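Local atomic coordinates of peptidoglycan N-acetylglucosamine deacetylase (Bacillus cereus, PDB entry 5N1P), a protein that removes acetyl groups from the N-acetylglucosamine residues of peptidoglycan, using a divalent metal such as zinc, to leave glucosamine units and acetate. Residues A[20-24]-A[48-54]; A[141-146]-A[168-172]. One frame throughout, in Å; residues are numbered along the deposited sequence.

Contact 1 of 2, residues A[20-24]-A[48-54]; sequences LNTLK and RENAEGH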
ATOM      1  N   LEU A  20      -6.806 -10.372  -5.329  1.00 23.48           N
ATOM      2  CA  LEU A  20      -7.531 -10.806  -4.142  1.00 22.77           C
ATOM      3  C   LEU A  20      -7.726 -12.313  -4.120  1.00 24.53           C
ATOM      4  O   LEU A  20      -7.621 -12.941  -3.066  1.00 26.47           O
ATOM      5  CB  LEU A  20      -8.882 -10.097  -4.058  1.00 22.10           C
ATOM      6  CG  LEU A  20      -8.752  -8.626  -3.669  1.00 21.45           C
ATOM      7  CD1 LEU A  20     -10.077  -7.920  -3.851  1.00 25.72           C
ATOM      8  CD2 LEU A  20      -8.277  -8.511  -2.222  1.00 22.89           C
ATOM      9  N   ASN A  21      -7.994 -12.897  -5.282  1.00 25.33           N
ATOM     10  CA  ASN A  21      -8.163 -14.342  -5.371  1.00 27.54           C
ATOM     11  C   ASN A  21      -6.848 -15.056  -5.084  1.00 27.33           C
ATOM     12  O   ASN A  21      -6.819 -16.073  -4.397  1.00 30.84           O
ATOM     13  CB  ASN A  21      -8.711 -14.731  -6.740  1.00 29.06           C
ATOM     14  CG  ASN A  21     -10.126 -14.222  -6.964  1.00 34.60           C
ATOM     15  OD1 ASN A  21     -10.868 -13.984  -6.008  1.00 37.67           O
ATOM     16  ND2 ASN A  21     -10.505 -14.048  -8.225  1.00 35.96           N
ATOM     17  N   THR A  22      -5.751 -14.493  -5.581  1.00 27.24           N
ATOM     18  CA  THR A  22      -4.432 -15.065  -5.347  1.00 31.08           C
ATOM     19  C   THR A  22      -4.077 -15.020  -3.859  1.00 27.75           C
ATOM     20  O   THR A  22      -3.590 -16.004  -3.299  1.00 31.85           O
ATOM     21  CB  THR A  22      -3.361 -14.328  -6.182  1.00 32.75           C
ATOM     22  OG1 THR A  22      -3.637 -14.536  -7.575  1.00 34.87           O
ATOM     23  CG2 THR A  22      -1.961 -14.846  -5.859  1.00 39.05           C
ATOM     24  N   LEU A  23      -4.340 -13.884  -3.216  1.00 27.52           N
ATOM     25  CA  LEU A  23      -4.067 -13.740  -1.791  1.00 28.40           C
ATOM     26  C   LEU A  23      -4.884 -14.747  -0.971  1.00 31.95           C
ATOM     27  O   LEU A  23      -4.360 -15.387  -0.054  1.00 31.75           O
ATOM     28  CB  LEU A  23      -4.363 -12.307  -1.338  1.00 24.25           C
ATOM     29  CG  LEU A  23      -3.394 -11.267  -1.922  1.00 21.41           C
ATOM     30  CD1 LEU A  23      -3.894  -9.850  -1.666  1.00 22.42           C
ATOM     31  CD2 LEU A  23      -1.995 -11.476  -1.341  1.00 24.15           C
ATOM     32  N   LYS A  24      -6.157 -14.902  -1.323  1.00 31.22           N
ATOM     33  CA  LYS A  24      -7.040 -15.832  -0.620  1.00 36.35           C
ATOM     34  C   LYS A  24      -6.582 -17.281  -0.770  1.00 38.22           C
ATOM     35  O   LYS A  24      -6.622 -18.051   0.191  1.00 39.21           O
ATOM     36  CB  LYS A  24      -8.479 -15.689  -1.121  1.00 36.68           C
ATOM     37  CG  LYS A  24      -9.477 -16.568  -0.373  1.00 50.06           C
ATOM     38  CD  LYS A  24     -10.872 -16.444  -0.954  1.00 62.09           C
ATOM     39  CE  LYS A  24     -11.431 -15.043  -0.768  1.00 67.12           C
ATOM     40  NZ  LYS A  24     -12.856 -14.960  -1.199  1.00 73.24           N
ATOM     41  N   ARG A  48     -14.700  -5.600  -1.134  1.00 22.09           N
ATOM     42  CA  ARG A  48     -14.120  -6.920  -1.106  1.00 23.60           C
ATOM     43  C   ARG A  48     -12.742  -6.942  -0.411  1.00 23.04           C
ATOM     44  O   ARG A  48     -12.438  -7.855   0.364  1.00 24.53           O
ATOM     45  CB  ARG A  48     -14.033  -7.453  -2.533  1.00 31.04           C
ATOM     46  CG  ARG A  48     -13.943  -8.923  -2.572  1.00 41.83           C
ATOM     47  CD  ARG A  48     -13.707  -9.463  -3.955  1.00 32.44           C
ATOM     48  NE  ARG A  48     -12.891 -10.641  -3.760  1.00 36.29           N
ATOM     49  CZ  ARG A  48     -12.223 -11.272  -4.707  1.00 30.13           C
ATOM     50  NH1 ARG A  48     -12.305 -10.873  -5.970  1.00 30.74           N
ATOM     51  NH2 ARG A  48     -11.482 -12.312  -4.372  1.00 36.62           N
ATOM     52  N   GLU A  49     -11.913  -5.933  -0.675  1.00 19.14           N
ATOM     53  CA  GLU A  49     -10.615  -5.828  -0.002  1.00 19.44           C
ATOM     54  C   GLU A  49     -10.790  -5.869   1.509  1.00 21.14           C
ATOM     55  O   GLU A  49     -10.145  -6.666   2.202  1.00 22.23           O
ATOM     56  CB  GLU A  49      -9.890  -4.541  -0.415  1.00 18.58           C
ATOM     57  CG  GLU A  49      -9.297  -4.634  -1.820  1.00 18.82           C
ATOM     58  CD  GLU A  49      -8.743  -3.316  -2.347  1.00 22.83           C
ATOM     59  OE1 GLU A  49      -8.684  -2.321  -1.591  1.00 22.05           O
ATOM     60  OE2 GLU A  49      -8.362  -3.294  -3.538  1.00 22.59           O
ATOM     61  N   ASN A  50     -11.684  -5.019   2.013  1.00 18.97           N
ATOM     62  CA  ASN A  50     -11.912  -4.917   3.436  1.00 19.14           C
ATOM     63  C   ASN A  50     -12.575  -6.174   4.018  1.00 22.43           C
ATOM     64  O   ASN A  50     -12.216  -6.620   5.107  1.00 23.48           O
ATOM     65  CB  ASN A  50     -12.762  -3.678   3.726  1.00 19.65           C
ATOM     66  CG  ASN A  50     -13.126  -3.561   5.176  1.00 20.98           C
ATOM     67  OD1 ASN A  50     -14.287  -3.769   5.557  1.00 24.11           O
ATOM     68  ND2 ASN A  50     -12.143  -3.255   6.003  1.00 19.69           N
ATOM     69  N   ALA A  51     -13.517  -6.753   3.277  1.00 20.98           N
ATOM     70  CA  ALA A  51     -14.245  -7.932   3.740  1.00 22.50           C
ATOM     71  C   ALA A  51     -13.371  -9.168   3.839  1.00 25.80           C
ATOM     72  O   ALA A  51     -13.657 -10.072   4.632  1.00 27.14           O
ATOM     73  CB  ALA A  51     -15.422  -8.215   2.817  1.00 22.43           C
ATOM     74  N   GLU A  52     -12.316  -9.215   3.035  1.00 22.55           N
ATOM     75  CA  GLU A  52     -11.483 -10.412   2.972  1.00 25.42           C
ATOM     76  C   GLU A  52     -10.234 -10.284   3.831  1.00 23.84           C
ATOM     77  O   GLU A  52      -9.276 -11.037   3.666  1.00 27.94           O
ATOM     78  CB  GLU A  52     -11.146 -10.734   1.508  1.00 23.50           C
ATOM     79  CG  GLU A  52     -12.444 -11.035   0.743  1.00 28.24           C
ATOM     80  CD  GLU A  52     -12.253 -11.472  -0.697  1.00 40.66           C
ATOM     81  OE1 GLU A  52     -11.105 -11.591  -1.153  1.00 32.71           O
ATOM     82  OE2 GLU A  52     -13.277 -11.711  -1.372  1.00 41.55           O
ATOM     83  N   GLY A  53     -10.269  -9.344   4.771  1.00 23.03           N
ATOM     84  CA  GLY A  53      -9.270  -9.276   5.818  1.00 27.84           C
ATOM     85  C   GLY A  53      -8.107  -8.350   5.549  1.00 26.31           C
ATOM     86  O   GLY A  53      -7.161  -8.284   6.335  1.00 26.68           O
ATOM     87  N   HIS A  54      -8.156  -7.630   4.436  1.00 21.97           N
ATOM     88  CA  HIS A  54      -7.054  -6.747   4.101  1.00 20.32           C
ATOM     89  C   HIS A  54      -7.286  -5.372   4.672  1.00 20.04           C
ATOM     90  O   HIS A  54      -8.419  -4.978   4.928  1.00 22.13           O
ATOM     91  CB  HIS A  54      -6.877  -6.669   2.584  1.00 20.70           C
ATOM     92  CG  HIS A  54      -6.832  -8.017   1.943  1.00 19.97           C
ATOM     93  ND1 HIS A  54      -5.774  -8.881   2.113  1.00 22.09           N
ATOM     94  CD2 HIS A  54      -7.738  -8.661   1.173  1.00 20.30           C
ATOM     95  CE1 HIS A  54      -6.022 -10.004   1.450  1.00 23.23           C
ATOM     96  NE2 HIS A  54      -7.206  -9.894   0.880  1.00 20.60           N
TER
HETATM   97  O   HOH W   1      -8.572 -11.911  -0.609  1.00 25.63           O

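Contact 2 of 2, residues A[141-146]-A[168-172]; sequences AAAQIA and QSVAA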
ATOM      1  N   ALA A 141       8.691 -10.386 -16.439  1.00 30.83           N
ATOM      2  CA  ALA A 141       8.741  -9.205 -15.579  1.00 31.86           C
ATOM      3  C   ALA A 141       8.423  -9.590 -14.145  1.00 29.27           C
ATOM      4  O   ALA A 141       9.074  -9.121 -13.213  1.00 30.79           O
ATOM      5  CB  ALA A 141       7.758  -8.132 -16.071  1.00 27.57           C
ATOM      6  N   ALA A 142       7.417 -10.447 -13.983  1.00 28.57           N
ATOM      7  CA  ALA A 142       6.999 -10.923 -12.669  1.00 30.27           C
ATOM      8  C   ALA A 142       8.124 -11.641 -11.936  1.00 30.53           C
ATOM      9  O   ALA A 142       8.322 -11.432 -10.735  1.00 29.92           O
ATOM     10  CB  ALA A 142       5.782 -11.849 -12.799  1.00 27.34           C
ATOM     11  N   ALA A 143       8.849 -12.493 -12.655  1.00 33.82           N
ATOM     12  CA  ALA A 143       9.959 -13.228 -12.061  1.00 33.50           C
ATOM     13  C   ALA A 143      11.032 -12.261 -11.555  1.00 34.12           C
ATOM     14  O   ALA A 143      11.608 -12.464 -10.485  1.00 37.51           O
ATOM     15  CB  ALA A 143      10.550 -14.212 -13.068  1.00 36.61           C
ATOM     16  N   GLN A 144      11.290 -11.210 -12.331  1.00 32.41           N
ATOM     17  CA  GLN A 144      12.295 -10.210 -11.967  1.00 41.25           C
ATOM     18  C   GLN A 144      11.840  -9.391 -10.759  1.00 32.42           C
ATOM     19  O   GLN A 144      12.620  -9.079  -9.868  1.00 35.67           O
ATOM     20  CB  GLN A 144      12.587  -9.286 -13.152  1.00 37.11           C
ATOM     21  CG  GLN A 144      13.585  -8.173 -12.853  1.00 42.68           C
ATOM     22  CD  GLN A 144      15.006  -8.660 -12.678  1.00 51.31           C
ATOM     23  OE1 GLN A 144      15.680  -8.312 -11.704  1.00 50.73           O
ATOM     24  NE2 GLN A 144      15.485  -9.449 -13.635  1.00 44.77           N
ATOM     25  N   ILE A 145      10.565  -9.041 -10.738  1.00 28.50           N
ATOM     26  CA  ILE A 145      10.000  -8.336  -9.593  1.00 27.19           C
ATOM     27  C   ILE A 145      10.085  -9.193  -8.334  1.00 32.45           C
ATOM     28  O   ILE A 145      10.453  -8.710  -7.256  1.00 32.95           O
ATOM     29  CB  ILE A 145       8.549  -7.939  -9.877  1.00 26.56           C
ATOM     30  CG1 ILE A 145       8.528  -6.874 -10.963  1.00 28.10           C
ATOM     31  CG2 ILE A 145       7.864  -7.423  -8.611  1.00 25.78           C
ATOM     32  CD1 ILE A 145       7.153  -6.655 -11.570  1.00 26.64           C
ATOM     33  N   ALA A 146       9.776 -10.478  -8.474  1.00 30.52           N
ATOM     34  CA  ALA A 146       9.844 -11.378  -7.341  1.00 31.39           C
ATOM     35  C   ALA A 146      11.274 -11.434  -6.793  1.00 33.72           C
ATOM     36  O   ALA A 146      11.475 -11.368  -5.580  1.00 37.54           O
ATOM     37  CB  ALA A 146       9.349 -12.763  -7.725  1.00 37.23           C
ATOM     38  N   GLN A 168       2.083  -7.010 -14.249  1.00 30.65           N
ATOM     39  CA  GLN A 168       3.293  -7.738 -13.890  1.00 30.95           C
ATOM     40  C   GLN A 168       3.468  -7.815 -12.371  1.00 28.10           C
ATOM     41  O   GLN A 168       4.048  -8.770 -11.862  1.00 29.03           O
ATOM     42  CB  GLN A 168       4.525  -7.112 -14.563  1.00 33.45           C
ATOM     43  CG  GLN A 168       4.973  -5.767 -14.021  1.00 35.38           C
ATOM     44  CD  GLN A 168       4.274  -4.581 -14.657  1.00 41.45           C
ATOM     45  OE1 GLN A 168       3.245  -4.727 -15.319  1.00 36.56           O
ATOM     46  NE2 GLN A 168       4.846  -3.391 -14.468  1.00 36.91           N
ATOM     47  N   SER A 169       2.955  -6.819 -11.650  1.00 26.97           N
ATOM     48  CA  SER A 169       3.003  -6.821 -10.194  1.00 25.90           C
ATOM     49  C   SER A 169       2.122  -7.916  -9.626  1.00 25.77           C
ATOM     50  O   SER A 169       2.531  -8.690  -8.769  1.00 27.43           O
ATOM     51  CB  SER A 169       2.550  -5.465  -9.640  1.00 28.73           C
ATOM     52  OG  SER A 169       3.237  -4.414 -10.291  1.00 43.31           O
ATOM     53  N   VAL A 170       0.891  -7.969 -10.105  1.00 24.73           N
ATOM     54  CA  VAL A 170      -0.036  -8.992  -9.646  1.00 25.39           C
ATOM     55  C   VAL A 170       0.499 -10.399  -9.973  1.00 27.39           C
ATOM     56  O   VAL A 170       0.403 -11.328  -9.153  1.00 29.01           O
ATOM     57  CB  VAL A 170      -1.433  -8.741 -10.261  1.00 25.54           C
ATOM     58  CG1 VAL A 170      -2.386  -9.893  -9.933  1.00 28.27           C
ATOM     59  CG2 VAL A 170      -1.970  -7.412  -9.751  1.00 27.08           C
ATOM     60  N   ALA A 171       1.123 -10.551 -11.137  1.00 25.07           N
ATOM     61  CA  ALA A 171       1.674 -11.840 -11.542  1.00 26.48           C
ATOM     62  C   ALA A 171       2.873 -12.276 -10.690  1.00 26.85           C
ATOM     63  O   ALA A 171       3.198 -13.457 -10.612  1.00 31.30           O
ATOM     64  CB  ALA A 171       2.073 -11.792 -13.005  1.00 27.15           C
ATOM     65  N   ALA A 172       3.523 -11.311 -10.051  1.00 26.96           N
ATOM     66  CA  ALA A 172       4.704 -11.607  -9.259  1.00 29.91           C
ATOM     67  C   ALA A 172       4.336 -12.140  -7.880  1.00 26.34           C
ATOM     68  O   ALA A 172       5.162 -12.740  -7.199  1.00 32.28           O
ATOM     69  CB  ALA A 172       5.580 -10.346  -9.121  1.00 28.50           C
TER

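Contact 1 of 2, residues A[20-24]-A[48-54]
The guanidinium group of Arg-48 carries CB of Leu-20 over one face, offset toward the rim and 3.4 Å from NH2, while the amide of Asn-21 and the carboxylate of Glu-52 sit at its edge. The Asn-21 amide is turned 33° from the guanidinium plane. Arg-48 NH2 donates to Asn-21 OD1 at a modelled distance of 2.4 Å, so short that its exact length is doubtful. The bond from Arg-48 NE to Glu-52 OE2 (2.6 Å) is nearly straight at the hydrogen, N-H...O 160°, although the oxygen is met from above its carboxylate plane; NH2 adds a weak bond to OE1. Lys-24 enters this network across the carboxylate, its NZ making a weak salt bridge of 3.3 Å to Glu-52 OE2. CG of Lys-24 stands anti to the backbone N (chi1 -176°), and a bend at chi3 brings the ammonium over to Glu-52, whose shared carboxylate probably offsets both positive charges.

On the imidazole of His-54, one face has the carbonyl oxygen of Glu-52 above it, and a water lies at the edge in the ring plane. That water is 2.9 Å from His-54 NE2 and donates to Leu-20 O and Glu-52 OE1, so it bridges both segments, while ND1 bonds to the backbone of Ala-30. The contact joins helix 16-25 to the C-terminal end of helix 43-51, over the parallel sheet of the NodB homology domain, with strand 31-34 and helix 36-41 between them in sequence. A Schellman motif with Gly-53 at C-prime closes the second helix and turns the chain into His-54. Leu-20 CD2 reaches the ring at CD2 of His-54 (3.4 Å), Leu-23 CD1 approaches CE1, and Leu-20 CD1 packs on CG of Glu-49. Leu-20, Leu-23 and Glu-49 all also touch Phe-32.

Contact 2 of 2, residues A[141-146]-A[168-172]
Segments 141-146 and 168-172, on helices 138-152 and 167-182, cross at -64°, their axes coming within 7.8 Å of each other. The CA atoms of Ala-142 and Ala-172 are just 4.2 Å apart, a close spacing consistent with alanine on both sides of the crossing. This is an alanine-lined helix-helix packing in the NodB homology domain, where strand 157-163, carrying the proposed proton donor His-163 at its end, runs between the two helices in sequence.

The methyl of Ala-142 is directed at the second helix and rests on its backbone, 3.6 Å from both C of Ala-171 and N of Ala-172. Its CB also touches CB of Ala-171. In return, the methyl of Ala-172 is set against the first helix, facing the main chain of Ala-142 as well as the side chain of Ile-145, whose CG2 lies 3.7 Å from Ala-172 CB. Methyl and methylene groups thus meet one another and main-chain atoms, with no polar pair between the helices.

Toward the start of helix 167-182, Ala-141 CB touches CB of Gln-168. CG of Gln-168 lies between its backbone N and carbonyl carbon (chi1 72°), and a bend at chi2 then carries the amide away from the first helix, leaving the aliphatic part for Ile-145. The two side chains cross at about a right angle, with Ile-145 CD1 on Gln-168 CG. The amide nitrogen instead bonds to Asn-134 OD1 and to the carbonyl oxygen of Asp-130, and Ser-169 OG bonds to the carboxylate of Asp-130, which the side chain of Ile-145 also touches. Tyr-133 packs against Ala-141 and Ile-145. At the centre of the crossing, Ala-172 CB lies 3.4 Å from the carbonyl oxygen of Ala-142.

Both contacts join a pair of helices within the NodB homology domain, but no helix is shared between them; their centres lie about 19 Å apart and their nearest atoms about 5 Å, without touching. Contact 1 is partly buried: the leucines and Glu-49 lie on Phe-32 of strand 31-34, a salt-bridge network with exposed Lys-24 lies at its rim, and a water bridges the two segments. Contact 2 is almost wholly buried and relies on methyl groups and close backbones, with the polar ends of its second segment paired to a loop. Contact 2 comes nearer the active site, the Ser-169 side chain lying about 5 Å from that of His-163, against about 10 Å from the Glu-49 side chain to those of Asp-9 and His-59.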